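Local coordinates for putative lipoprotein (Pectobacterium atrosepticum SCRI1043, PDB 3BDU), which is of unknown function but, as a predicted membrane-attached lipoprotein of the DUF903 family, carries a small SH3-like beta domain that assembles into a seven-subunit complex, at residues 5-10 with 48-53; 28-33 with 42-47. All blocks are in the same frame, centred on the assembly; numbering follows the deposited sequence.

Contact 1: residues 5-10 with 48-53; sequences YVLHTN and KEMAKG
The carbonyl O of His8 takes two backbone N-H groups from the facing strand. Lys48 N lies 2.9 Å from His8 O, nearly along the C=O axis. Glu49 N gives a second, weak bond to the same oxygen. Lys48 and Glu49 thus both face His8, which is a classic beta bulge. Beyond it the antiparallel ladder is regular. His8 N donates to Glu49 O, and Val6 and Ala51 exchange a pair of backbone bonds. The shorter of these, Val6 N to Ala51 O, is 2.8 Å.

Tyr5, Leu7, Met50 and Lys52 share one face of the sheet. Lys52 CG sits over a face of the Tyr5 ring, offset toward its rim and 4.0 Å from the centroid, a CH-pi contact. The Lys52 chain is extended as far as CE and bends only at chi4 (64°). That bend places NZ 2.9 Å from Tyr5 OH, to which it donates. Met50 is selenomethionine; its SE lies obliquely to the same ring in a Met-aromatic contact. Its CE packs tightly on Leu7 CG, at 3.4 Å, with the two side chains side by side. On the other face lie Val6, His8, Glu49 and Ala51. Near the bulge, Asn10 OD1 rests against Lys48 CB, while its ND2 bonds to Asp45 O.

Strand 4-9 is the middle strand of its sheet, flanked by strands 14-18 and 47-52. Strand 47-52 also pairs with a strand of the second subunit. Lys48 forms a salt bridge with Asp11 of that subunit and Glu49 with Arg13 of that subunit.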
loop_
_atom_site.group_PDB
_atom_site.type_symbol
_atom_site.label_atom_id
_atom_site.label_comp_id
_atom_site.label_asym_id
_atom_site.label_seq_id
_atom_site.Cartn_x
_atom_site.Cartn_y
_atom_site.Cartn_z
ATOM N N TYR A 5 -22.885 3.733 14.559
ATOM C CA TYR A 5 -21.940 4.484 13.751
ATOM C C TYR A 5 -22.505 4.585 12.344
ATOM O O TYR A 5 -23.340 3.775 11.936
ATOM C CB TYR A 5 -20.582 3.774 13.701
ATOM C CG TYR A 5 -19.773 3.888 14.970
ATOM C CD1 TYR A 5 -18.651 4.717 15.032
ATOM C CD2 TYR A 5 -20.136 3.185 16.118
ATOM C CE1 TYR A 5 -17.909 4.845 16.209
ATOM C CE2 TYR A 5 -19.401 3.307 17.296
ATOM C CZ TYR A 5 -18.291 4.137 17.334
ATOM O OH TYR A 5 -17.569 4.253 18.493
ATOM N N VAL A 6 -22.059 5.594 11.610
ATOM C CA VAL A 6 -22.487 5.782 10.236
ATOM C C VAL A 6 -21.231 5.792 9.375
ATOM O O VAL A 6 -20.365 6.638 9.562
ATOM C CB VAL A 6 -23.210 7.128 10.027
ATOM C CG1 VAL A 6 -23.572 7.278 8.560
ATOM C CG2 VAL A 6 -24.471 7.204 10.896
ATOM N N LEU A 7 -21.125 4.845 8.449
ATOM C CA LEU A 7 -19.971 4.772 7.558
ATOM C C LEU A 7 -20.295 5.450 6.228
ATOM O O LEU A 7 -21.358 5.211 5.649
ATOM C CB LEU A 7 -19.587 3.315 7.265
ATOM C CG LEU A 7 -19.017 2.394 8.347
ATOM C CD1 LEU A 7 -19.989 2.308 9.519
ATOM C CD2 LEU A 7 -18.769 1.013 7.756
ATOM N N HIS A 8 -19.383 6.295 5.755
ATOM C CA HIS A 8 -19.549 6.971 4.473
ATOM C C HIS A 8 -18.545 6.318 3.535
ATOM O O HIS A 8 -17.345 6.324 3.799
ATOM C CB HIS A 8 -19.266 8.471 4.610
ATOM C CG HIS A 8 -20.175 9.156 5.580
ATOM N ND1 HIS A 8 -20.167 8.881 6.932
ATOM C CD2 HIS A 8 -21.159 10.069 5.391
ATOM C CE1 HIS A 8 -21.105 9.588 7.531
ATOM N NE2 HIS A 8 -21.724 10.319 6.620
ATOM N N THR A 9 -19.049 5.743 2.449
ATOM C CA THR A 9 -18.206 5.057 1.478
ATOM C C THR A 9 -17.713 5.990 0.384
ATOM O O THR A 9 -18.252 7.081 0.183
ATOM C CB THR A 9 -18.969 3.930 0.788
ATOM O OG1 THR A 9 -19.948 4.505 -0.082
ATOM C CG2 THR A 9 -19.672 3.047 1.816
ATOM N N ASN A 10 -16.691 5.552 -0.339
ATOM C CA ASN A 10 -16.164 6.372 -1.413
ATOM C C ASN A 10 -17.032 6.296 -2.661
ATOM O O ASN A 10 -16.663 6.812 -3.715
ATOM C CB ASN A 10 -14.710 5.996 -1.725
ATOM C CG ASN A 10 -13.727 6.666 -0.775
ATOM O OD1 ASN A 10 -13.849 7.859 -0.477
ATOM N ND2 ASN A 10 -12.743 5.910 -0.304
ATOM N N LYS A 48 -14.512 6.208 3.461
ATOM C CA LYS A 48 -13.980 7.562 3.509
ATOM C C LYS A 48 -13.971 8.147 4.916
ATOM O O LYS A 48 -12.952 8.660 5.377
ATOM C CB LYS A 48 -14.801 8.464 2.582
ATOM C CG LYS A 48 -14.312 9.896 2.504
ATOM C CD LYS A 48 -15.129 10.692 1.499
ATOM C CE LYS A 48 -14.543 12.085 1.290
ATOM N NZ LYS A 48 -15.354 12.900 0.339
ATOM N N GLU A 49 -15.116 8.083 5.586
ATOM C CA GLU A 49 -15.248 8.628 6.932
ATOM C C GLU A 49 -16.221 7.797 7.748
ATOM O O GLU A 49 -16.972 6.982 7.207
ATOM C CB GLU A 49 -15.777 10.063 6.878
ATOM C CG GLU A 49 -15.026 10.986 5.953
ATOM C CD GLU A 49 -15.708 12.335 5.828
ATOM O OE1 GLU A 49 -15.580 13.161 6.755
ATOM O OE2 GLU A 49 -16.385 12.561 4.803
HETATM N N MSE A 50 -16.226 8.042 9.049
HETATM C CA MSE A 50 -17.100 7.320 9.953
HETATM C C MSE A 50 -17.506 8.239 11.098
HETATM O O MSE A 50 -16.655 8.820 11.764
HETATM C CB MSE A 50 -16.362 6.101 10.487
HETATM C CG MSE A 50 -17.218 5.108 11.217
HETATM SE SE MSE A 50 -16.131 3.585 11.672
HETATM C CE MSE A 50 -15.976 2.805 9.919
ATOM N N ALA A 51 -18.807 8.363 11.323
ATOM C CA ALA A 51 -19.316 9.222 12.382
ATOM C C ALA A 51 -20.011 8.415 13.474
ATOM O O ALA A 51 -20.795 7.510 13.186
ATOM C CB ALA A 51 -20.281 10.248 11.789
ATOM N N LYS A 52 -19.709 8.741 14.726
ATOM C CA LYS A 52 -20.312 8.057 15.861
ATOM C C LYS A 52 -21.639 8.734 16.203
ATOM O O LYS A 52 -21.666 9.902 16.589
ATOM C CB LYS A 52 -19.373 8.112 17.069
ATOM C CG LYS A 52 -19.878 7.349 18.282
ATOM C CD LYS A 52 -18.937 7.534 19.466
ATOM C CE LYS A 52 -19.403 6.750 20.680
ATOM N NZ LYS A 52 -19.389 5.288 20.430
ATOM N N GLY A 53 -22.733 7.993 16.050
ATOM C CA GLY A 53 -24.055 8.531 16.330
ATOM C C GLY A 53 -25.053 8.086 15.273
ATOM O O GLY A 53 -24.756 7.192 14.479
#

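Contact 2: residues 28-33 with 42-47; sequences GMISYT and INRDNV
Ile30 and Ile42 face each other as an antiparallel hydrogen-bonded pair. Ile42 N donates to Ile30 O at 2.8 Å, and Ile30 N returns a bond of 2.9 Å to Ile42 O. This is the one beta bridge between the two segments; after it the backbone of 42-47 turns into a 3-10 segment, 44-46. Strand 30-33 is the middle strand of its sheet, and Ile42 ends strand 39-42 beside it.

The start of that turn is held by a side chain. Asn43 OD1 accepts from Asp45 N at 2.8 Å, on a lone pair, which makes an Asx turn. Asn43 ND2 bonds to Val47 O of the third subunit.

Water carries the other polar link. Gly28 O receives hydrogen bonds from two waters. One water accepts from Arg44 N. The other accepts from Arg44 NH1, in the plane of the guanidinium and at its edge. The aliphatic part of Arg44 also lies close, with CD 3.3 Å from Gly28 O.

The apolar packing centres on Ile30. Its CG1 is anti to the carbonyl carbon (chi1 -67°) and meets Arg44 CG at 3.6 Å, the two side chains crossing at about a right angle. Ile30 CD1 reaches Val47 CG2 tip to tip, also at 3.6 Å. Ile42 CG2 lies against Ile30 CB. Tyr32 CE1 is 4.0 Å from Ile42 CG2.

The contact therefore has two characters. Ile30, Ile42, Tyr32 and Val47 form a buried apolar cluster, while Gly28 and the exposed Arg44 are bridged through solvent. The two waters satisfy Gly28 O beyond the end of the direct backbone pairing.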
loop_
_atom_site.group_PDB
_atom_site.type_symbol
_atom_site.label_atom_id
_atom_site.label_comp_id
_atom_site.label_asym_id
_atom_site.label_seq_id
_atom_site.Cartn_x
_atom_site.Cartn_y
_atom_site.Cartn_z
ATOM N N GLY A 28 -8.523 -8.425 6.616
ATOM C CA GLY A 28 -7.893 -7.160 6.292
ATOM C C GLY A 28 -8.905 -6.082 5.929
ATOM O O GLY A 28 -8.540 -4.958 5.581
HETATM N N MSE A 29 -10.185 -6.422 6.007
HETATM C CA MSE A 29 -11.233 -5.464 5.681
HETATM C C MSE A 29 -11.897 -4.941 6.960
HETATM O O MSE A 29 -11.600 -5.408 8.057
HETATM C CB MSE A 29 -12.256 -6.143 4.762
HETATM C CG MSE A 29 -11.631 -6.681 3.469
HETATM SE SE MSE A 29 -12.951 -7.650 2.422
HETATM C CE MSE A 29 -12.886 -9.312 3.356
ATOM N N ILE A 30 -12.767 -3.948 6.826
ATOM C CA ILE A 30 -13.455 -3.394 7.987
ATOM C C ILE A 30 -14.723 -4.204 8.212
ATOM O O ILE A 30 -15.554 -4.327 7.320
ATOM C CB ILE A 30 -13.811 -1.918 7.764
ATOM C CG1 ILE A 30 -12.522 -1.097 7.688
ATOM C CG2 ILE A 30 -14.712 -1.412 8.891
ATOM C CD1 ILE A 30 -12.757 0.353 7.362
ATOM N N SER A 31 -14.853 -4.753 9.414
ATOM C CA SER A 31 -15.984 -5.592 9.778
ATOM C C SER A 31 -16.968 -4.858 10.679
ATOM O O SER A 31 -16.565 -4.066 11.533
ATOM C CB SER A 31 -15.451 -6.857 10.478
ATOM O OG SER A 31 -16.465 -7.550 11.178
ATOM N N TYR A 32 -18.258 -5.104 10.471
ATOM C CA TYR A 32 -19.297 -4.466 11.283
ATOM C C TYR A 32 -20.612 -5.226 11.198
ATOM O O TYR A 32 -20.742 -6.178 10.435
ATOM C CB TYR A 32 -19.544 -3.015 10.823
ATOM C CG TYR A 32 -20.120 -2.874 9.427
ATOM C CD1 TYR A 32 -19.313 -3.015 8.299
ATOM C CD2 TYR A 32 -21.479 -2.617 9.232
ATOM C CE1 TYR A 32 -19.835 -2.905 7.012
ATOM C CE2 TYR A 32 -22.017 -2.509 7.942
ATOM C CZ TYR A 32 -21.188 -2.655 6.837
ATOM O OH TYR A 32 -21.704 -2.571 5.563
ATOM N N THR A 33 -21.587 -4.787 11.989
ATOM C CA THR A 33 -22.920 -5.381 11.994
ATOM C C THR A 33 -23.866 -4.261 11.578
ATOM O O THR A 33 -23.811 -3.166 12.137
ATOM C CB THR A 33 -23.312 -5.865 13.405
ATOM O OG1 THR A 33 -22.309 -6.758 13.901
ATOM C CG2 THR A 33 -24.653 -6.597 13.366
ATOM N N ILE A 42 -16.299 -4.560 4.601
ATOM C CA ILE A 42 -16.138 -3.635 3.492
ATOM C C ILE A 42 -14.664 -3.274 3.337
ATOM O O ILE A 42 -13.970 -3.042 4.328
ATOM C CB ILE A 42 -16.982 -2.355 3.723
ATOM C CG1 ILE A 42 -16.794 -1.388 2.557
ATOM C CG2 ILE A 42 -16.580 -1.685 5.045
ATOM C CD1 ILE A 42 -17.703 -0.176 2.636
ATOM N N ASN A 43 -14.182 -3.253 2.098
ATOM C CA ASN A 43 -12.787 -2.907 1.824
ATOM C C ASN A 43 -12.450 -1.545 2.462
ATOM O O ASN A 43 -13.172 -0.567 2.267
ATOM C CB ASN A 43 -12.553 -2.853 0.308
ATOM C CG ASN A 43 -11.077 -2.780 -0.061
ATOM O OD1 ASN A 43 -10.354 -1.896 0.401
ATOM N ND2 ASN A 43 -10.626 -3.711 -0.897
ATOM N N ARG A 44 -11.353 -1.486 3.216
ATOM C CA ARG A 44 -10.934 -0.251 3.882
ATOM C C ARG A 44 -10.794 0.903 2.893
ATOM O O ARG A 44 -10.981 2.062 3.256
ATOM C CB ARG A 44 -9.581 -0.445 4.587
ATOM C CG ARG A 44 -9.555 -1.514 5.667
ATOM C CD ARG A 44 -8.119 -1.774 6.134
ATOM N NE ARG A 44 -7.470 -0.550 6.595
ATOM C CZ ARG A 44 -6.222 -0.488 7.043
ATOM N NH1 ARG A 44 -5.479 -1.587 7.089
ATOM N NH2 ARG A 44 -5.719 0.674 7.450
ATOM N N ASP A 45 -10.442 0.587 1.651
ATOM C CA ASP A 45 -10.277 1.629 0.638
ATOM C C ASP A 45 -11.602 2.262 0.224
ATOM O O ASP A 45 -11.617 3.337 -0.377
ATOM C CB ASP A 45 -9.561 1.071 -0.594
ATOM C CG ASP A 45 -8.149 0.614 -0.282
ATOM O OD1 ASP A 45 -7.497 1.265 0.562
ATOM O OD2 ASP A 45 -7.685 -0.382 -0.883
ATOM N N ASN A 46 -12.711 1.618 0.568
ATOM C CA ASN A 46 -14.022 2.146 0.214
ATOM C C ASN A 46 -14.678 2.879 1.378
ATOM O O ASN A 46 -15.854 3.234 1.301
ATOM C CB ASN A 46 -14.954 1.028 -0.259
ATOM C CG ASN A 46 -16.165 1.560 -1.022
ATOM O OD1 ASN A 46 -17.175 0.871 -1.171
ATOM N ND2 ASN A 46 -16.057 2.792 -1.521
ATOM N N VAL A 47 -13.930 3.090 2.459
ATOM C CA VAL A 47 -14.465 3.799 3.616
ATOM C C VAL A 47 -13.761 5.145 3.732
ATOM O O VAL A 47 -12.568 5.222 4.054
ATOM C CB VAL A 47 -14.277 2.995 4.926
ATOM C CG1 VAL A 47 -14.842 3.786 6.103
ATOM C CG2 VAL A 47 -14.989 1.647 4.818
HETATM O O HOH W 1 -9.470 -3.640 3.196
HETATM O O HOH W 2 -6.044 -4.136 5.836
#

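In the fold
Contact 1 joins the first and last strands of the domain, and contact 2 falls between them in the sequence. Their centres are 11 Å apart. Contact 1 belongs to the sheet of strands 14-18, 4-9 and 47-52. Contact 2 starts in the other sheet, at strands 30-33 and 39-42, and follows the turn that leads into strand 47-52. The two contacts meet at this turn. Asn10 probably hydrogen-bonds to Asp45 and Asn46, and Thr9 CG2 packs on Ile42 CD1. Two small antiparallel sheets connected this way fit the SH3-like clan. Both contacts touch the second subunit, and Ile42 in contact 2 pairs with a strand of the third; both sheets thus run on across subunit interfaces.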